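Local coordinates for protein amidohydrolase (Pseudomonas aeruginosa, PDB 2I5G) that probably acts as a metal-dependent dipeptidase of the membrane dipeptidase (M19) family, at residues A[178-183]-A[189-194]; A[164-169]-A[198-203]. The protein carries 2 engineered substitutions. One frame throughout, in Å; residues are numbered along the deposited sequence.

Contact 1. Residues A[178-183]-A[189-194]; sequences YSHCLP and HPRNKS
The Y178 ring carries the K193 chain over one face, with CE of K193 3.9 Å from the ring centroid and 19° off its normal, a CH-pi contact displaced toward the rim. The bend of the lysine at chi2 (-61°) steers its outer chain across the ring, and its NZ goes on to bond the carbonyl O of S158. The R191 guanidinium is layered between a water on one face and NE2 of H180 on the opposite face; its plane and the imidazole are 55° apart, so they do not stack. At its edge lies the H180 carbonyl: R191 NH2 bonds H180 O at 2.8 Å, from above the carbonyl plane, and NH1 adds a weak second bond. That water accepts from L182 N at 2.9 Å and donates to N192 OD1 at 2.8 Å, with a weaker bond to R191 O. The backbones make a single beta bridge, P183 with K193, and K193 N bonds L182 O at 2.8 Å, where the N192 amide packs alongside and sends ND2 to the carbonyl of K187. C181 SG lies against CG of K193. H180 NE2 also bonds H159. The buried cationic ends of R191 and K193 thus rest mainly on backbone carbonyls, consistent with polar contacts holding the loop 189-194 to the carboxy end of strand 177-181, the side where TIM barrels carry their active sites.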
# COMPACT_ATOMS: atom_id res chain seq x y z
N TYR A 178 7.29 -3.97 -20.50
CA TYR A 178 8.22 -4.57 -19.56
C TYR A 178 9.50 -3.86 -20.01
O TYR A 178 10.32 -4.45 -20.72
CB TYR A 178 8.39 -6.07 -19.76
CG TYR A 178 7.25 -6.94 -19.28
CD1 TYR A 178 6.65 -6.71 -18.04
CD2 TYR A 178 6.80 -8.02 -20.04
CE1 TYR A 178 5.62 -7.54 -17.58
CE2 TYR A 178 5.78 -8.85 -19.59
CZ TYR A 178 5.19 -8.60 -18.36
OH TYR A 178 4.18 -9.42 -17.91
N SER A 179 9.63 -2.59 -19.63
CA SER A 179 10.78 -1.77 -20.01
C SER A 179 12.12 -2.48 -19.94
O SER A 179 12.98 -2.26 -20.78
CB SER A 179 10.83 -0.50 -19.15
OG SER A 179 11.06 -0.81 -17.78
N HIS A 180 12.29 -3.34 -18.94
CA HIS A 180 13.54 -4.07 -18.79
C HIS A 180 13.39 -5.43 -18.12
O HIS A 180 13.18 -5.53 -16.91
CB HIS A 180 14.55 -3.21 -18.01
CG HIS A 180 14.11 -2.83 -16.62
ND1 HIS A 180 13.04 -2.00 -16.38
CD2 HIS A 180 14.61 -3.16 -15.41
CE1 HIS A 180 12.90 -1.83 -15.08
NE2 HIS A 180 13.84 -2.52 -14.46
N CYS A 181 13.50 -6.50 -18.90
CA CYS A 181 13.39 -7.85 -18.36
C CYS A 181 14.09 -8.87 -19.24
O CYS A 181 14.57 -8.56 -20.32
CB CYS A 181 11.92 -8.23 -18.22
SG CYS A 181 11.12 -8.39 -19.82
N LEU A 182 14.14 -10.11 -18.76
CA LEU A 182 14.78 -11.18 -19.49
C LEU A 182 13.92 -12.43 -19.46
O LEU A 182 13.11 -12.61 -18.55
CB LEU A 182 16.15 -11.47 -18.89
CG LEU A 182 17.22 -10.44 -19.26
CD1 LEU A 182 18.51 -10.73 -18.50
CD2 LEU A 182 17.45 -10.50 -20.76
N PRO A 183 14.08 -13.31 -20.46
CA PRO A 183 13.31 -14.56 -20.56
C PRO A 183 13.68 -15.60 -19.51
O PRO A 183 14.85 -15.92 -19.33
CB PRO A 183 13.63 -15.02 -21.97
CG PRO A 183 15.06 -14.65 -22.09
CD PRO A 183 15.09 -13.24 -21.53
N HIS A 189 15.11 -17.25 -12.38
CA HIS A 189 14.91 -16.01 -11.61
C HIS A 189 13.52 -15.36 -11.54
O HIS A 189 12.83 -15.21 -12.55
CB HIS A 189 15.92 -14.95 -12.07
CG HIS A 189 16.11 -13.84 -11.08
ND1 HIS A 189 15.14 -12.88 -10.83
CD2 HIS A 189 17.13 -13.57 -10.23
CE1 HIS A 189 15.56 -12.08 -9.87
NE2 HIS A 189 16.76 -12.47 -9.49
N PRO A 190 13.10 -14.94 -10.33
CA PRO A 190 11.81 -14.30 -10.08
C PRO A 190 11.47 -13.08 -10.96
O PRO A 190 10.29 -12.76 -11.14
CB PRO A 190 11.90 -13.93 -8.60
CG PRO A 190 12.72 -15.03 -8.04
CD PRO A 190 13.82 -15.16 -9.07
N ARG A 191 12.47 -12.39 -11.49
CA ARG A 191 12.17 -11.22 -12.31
C ARG A 191 12.10 -11.48 -13.81
O ARG A 191 11.72 -10.59 -14.58
CB ARG A 191 13.14 -10.08 -12.01
CG ARG A 191 12.40 -8.77 -11.86
CD ARG A 191 13.26 -7.61 -11.42
NE ARG A 191 14.12 -7.09 -12.48
CZ ARG A 191 13.72 -6.85 -13.72
NH1 ARG A 191 12.47 -7.08 -14.09
NH2 ARG A 191 14.59 -6.35 -14.60
N ASN A 192 12.47 -12.68 -14.24
CA ASN A 192 12.40 -13.01 -15.66
C ASN A 192 10.97 -13.39 -16.04
O ASN A 192 10.18 -13.78 -15.18
CB ASN A 192 13.34 -14.17 -15.98
CG ASN A 192 14.78 -13.74 -16.03
OD1 ASN A 192 15.08 -12.56 -16.17
ND2 ASN A 192 15.69 -14.70 -15.92
N LYS A 193 10.64 -13.28 -17.32
CA LYS A 193 9.30 -13.61 -17.78
C LYS A 193 9.23 -14.90 -18.61
O LYS A 193 10.13 -15.20 -19.39
CB LYS A 193 8.75 -12.44 -18.61
CG LYS A 193 8.93 -11.07 -17.96
CD LYS A 193 8.22 -10.96 -16.62
CE LYS A 193 8.33 -9.54 -16.06
NZ LYS A 193 7.84 -9.44 -14.65
N SER A 194 8.15 -15.65 -18.42
CA SER A 194 7.92 -16.91 -19.12
C SER A 194 7.55 -16.65 -20.57
O SER A 194 7.15 -15.55 -20.92
CB SER A 194 6.78 -17.68 -18.46
OG SER A 194 5.55 -17.02 -18.70
O HOH W 1 14.20 -9.95 -15.89

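Contact 2. Residues A[164-169]-A[198-203]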
# COMPACT_ATOMS: atom_id res chain seq x y z
N THR A 164 -0.80 -9.49 -10.90
CA THR A 164 -1.16 -8.11 -11.14
C THR A 164 -0.73 -7.65 -12.53
O THR A 164 -1.37 -6.79 -13.14
CB THR A 164 -0.61 -7.16 -10.03
OG1 THR A 164 -0.13 -5.95 -10.62
CG2 THR A 164 0.49 -7.83 -9.24
N SER A 165 0.34 -8.24 -13.05
CA SER A 165 0.79 -7.87 -14.38
C SER A 165 -0.27 -8.18 -15.42
O SER A 165 -0.57 -7.35 -16.27
CB SER A 165 2.09 -8.59 -14.74
OG SER A 165 3.21 -7.91 -14.20
N GLU A 166 -0.85 -9.38 -15.35
CA GLU A 166 -1.87 -9.76 -16.32
C GLU A 166 -3.11 -8.88 -16.27
O GLU A 166 -3.67 -8.54 -17.30
CB GLU A 166 -2.28 -11.22 -16.14
CG GLU A 166 -3.26 -11.67 -17.21
CD GLU A 166 -3.71 -13.10 -17.04
OE1 GLU A 166 -2.84 -14.00 -16.97
OE2 GLU A 166 -4.94 -13.34 -16.98
N GLU A 167 -3.54 -8.53 -15.06
CA GLU A 167 -4.72 -7.68 -14.91
C GLU A 167 -4.48 -6.32 -15.54
O GLU A 167 -5.36 -5.76 -16.19
CB GLU A 167 -5.08 -7.54 -13.43
CG GLU A 167 -5.65 -8.82 -12.83
CD GLU A 167 -5.77 -8.77 -11.32
OE1 GLU A 167 -6.42 -7.85 -10.79
OE2 GLU A 167 -5.22 -9.67 -10.65
N VAL A 168 -3.28 -5.79 -15.35
CA VAL A 168 -2.92 -4.50 -15.91
C VAL A 168 -2.95 -4.53 -17.45
O VAL A 168 -3.41 -3.59 -18.09
CB VAL A 168 -1.51 -4.04 -15.42
CG1 VAL A 168 -1.08 -2.77 -16.14
CG2 VAL A 168 -1.55 -3.81 -13.92
N ILE A 169 -2.45 -5.61 -18.04
CA ILE A 169 -2.45 -5.71 -19.49
C ILE A 169 -3.88 -5.73 -20.03
O ILE A 169 -4.17 -5.15 -21.08
CB ILE A 169 -1.73 -6.99 -19.98
CG1 ILE A 169 -0.27 -6.98 -19.51
CG2 ILE A 169 -1.81 -7.09 -21.50
CD1 ILE A 169 0.49 -8.25 -19.80
N LEU A 198 5.51 -13.49 -22.22
CA LEU A 198 6.02 -12.66 -23.30
C LEU A 198 5.07 -12.68 -24.49
O LEU A 198 4.91 -11.69 -25.18
CB LEU A 198 7.39 -13.16 -23.73
CG LEU A 198 8.51 -13.06 -22.69
CD1 LEU A 198 9.72 -13.77 -23.23
CD2 LEU A 198 8.83 -11.59 -22.38
N LYS A 199 4.44 -13.83 -24.72
CA LYS A 199 3.52 -13.96 -25.85
C LYS A 199 2.22 -13.25 -25.55
O LYS A 199 1.60 -12.66 -26.44
CB LYS A 199 3.27 -15.44 -26.15
CG LYS A 199 2.20 -15.68 -27.21
CD LYS A 199 2.10 -17.16 -27.58
CE LYS A 199 0.72 -17.52 -28.14
NZ LYS A 199 0.35 -16.73 -29.34
N PHE A 200 1.82 -13.30 -24.28
CA PHE A 200 0.58 -12.67 -23.84
C PHE A 200 0.62 -11.14 -23.91
O PHE A 200 -0.37 -10.51 -24.25
CB PHE A 200 0.26 -13.11 -22.40
CG PHE A 200 -1.10 -12.66 -21.91
CD1 PHE A 200 -2.22 -13.46 -22.11
CD2 PHE A 200 -1.25 -11.45 -21.24
CE1 PHE A 200 -3.47 -13.05 -21.66
CE2 PHE A 200 -2.50 -11.03 -20.79
CZ PHE A 200 -3.61 -11.83 -21.00
N ILE A 201 1.77 -10.55 -23.58
CA ILE A 201 1.85 -9.09 -23.61
C ILE A 201 1.98 -8.56 -25.03
O ILE A 201 1.53 -7.46 -25.32
CB ILE A 201 3.01 -8.54 -22.76
CG1 ILE A 201 2.91 -7.02 -22.68
CG2 ILE A 201 4.36 -8.95 -23.36
CD1 ILE A 201 4.02 -6.35 -21.89
N ALA A 202 2.58 -9.35 -25.91
CA ALA A 202 2.73 -8.92 -27.29
C ALA A 202 1.38 -9.05 -28.01
O ALA A 202 0.99 -8.18 -28.80
CB ALA A 202 3.79 -9.76 -28.00
N ASP A 203 0.65 -10.13 -27.72
CA ASP A 203 -0.65 -10.34 -28.35
C ASP A 203 -1.61 -9.21 -28.05
O ASP A 203 -2.46 -8.86 -28.87
CB ASP A 203 -1.26 -11.67 -27.91
CG ASP A 203 -0.68 -12.86 -28.64
OD1 ASP A 203 -0.49 -12.75 -29.87
OD2 ASP A 203 -0.42 -13.90 -28.00
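I169 drives its CD1 methyl into the angle between F200 and I201, meeting F200 CD2 at 3.9 Å and I201 CB at the same distance. The methyl arrives at the edge of the phenyl ring, near its plane, while the branch methyl CG2 lies off the ring plane, nearest CE2. With CG1 of I169 anti to its carbonyl carbon (chi1 -61°), CD1 is carried across to the other helix. One turn earlier, E166 reaches the far end of the ring: its CG lies 3.7 Å from CE2 of F200 and nearly as close to CZ, so the aliphatic part of the glutamate does the touching, with its chain crossing that of F200 at about a right angle. F200 is extended toward these partners, CG anti to its own N (chi1 -172°). No hydrogen bond joins the two segments; the first shell is entirely van der Waals, buried at I169 and I201 and open to solvent at E166.

Within helix 195-203, K199 NZ meets the syn lone pair of D203 OD2 in a salt bridge of 3.2 Å, one turn apart. H204, just past this helix, is hydrogen-bonded through ND1 to F200 O, and its side chain meets both the F200 ring and I169. In helix 162-171, S165 OG bonds the carbonyl O of G161, and E167 forms a salt bridge with R133 of the second subunit.

The two segments run nearly parallel, 16° between their directions, with axes 10.8 Å apart. They are successive helices of the outer layer, packed side by side around strand 177-181, whose Y178 is touched by S165 and I201, and L198 and K199 touch helix 225-239, the next one along the chain.

How the contacts relate
The centres of the two contacts lie about 12 Å apart, on the same side of the chain's centre, and contact 1 is nested within the loop that contact 2 closes. In chain order come helix 162-171, strand 177-181, the loop 189-194 and helix 195-203, so the pair covers one helix-strand-helix portion of the TIM barrel. They touch directly: Y178 CD2 meets I201 CD1 at 3.7 Å, Y178 OH packs on S165 CB, and K193 CB rests on L198 CD2. Y178 therefore joins both contacts, linking the polar loop at the strand's carboxy end with the apolar seam between the outer helices.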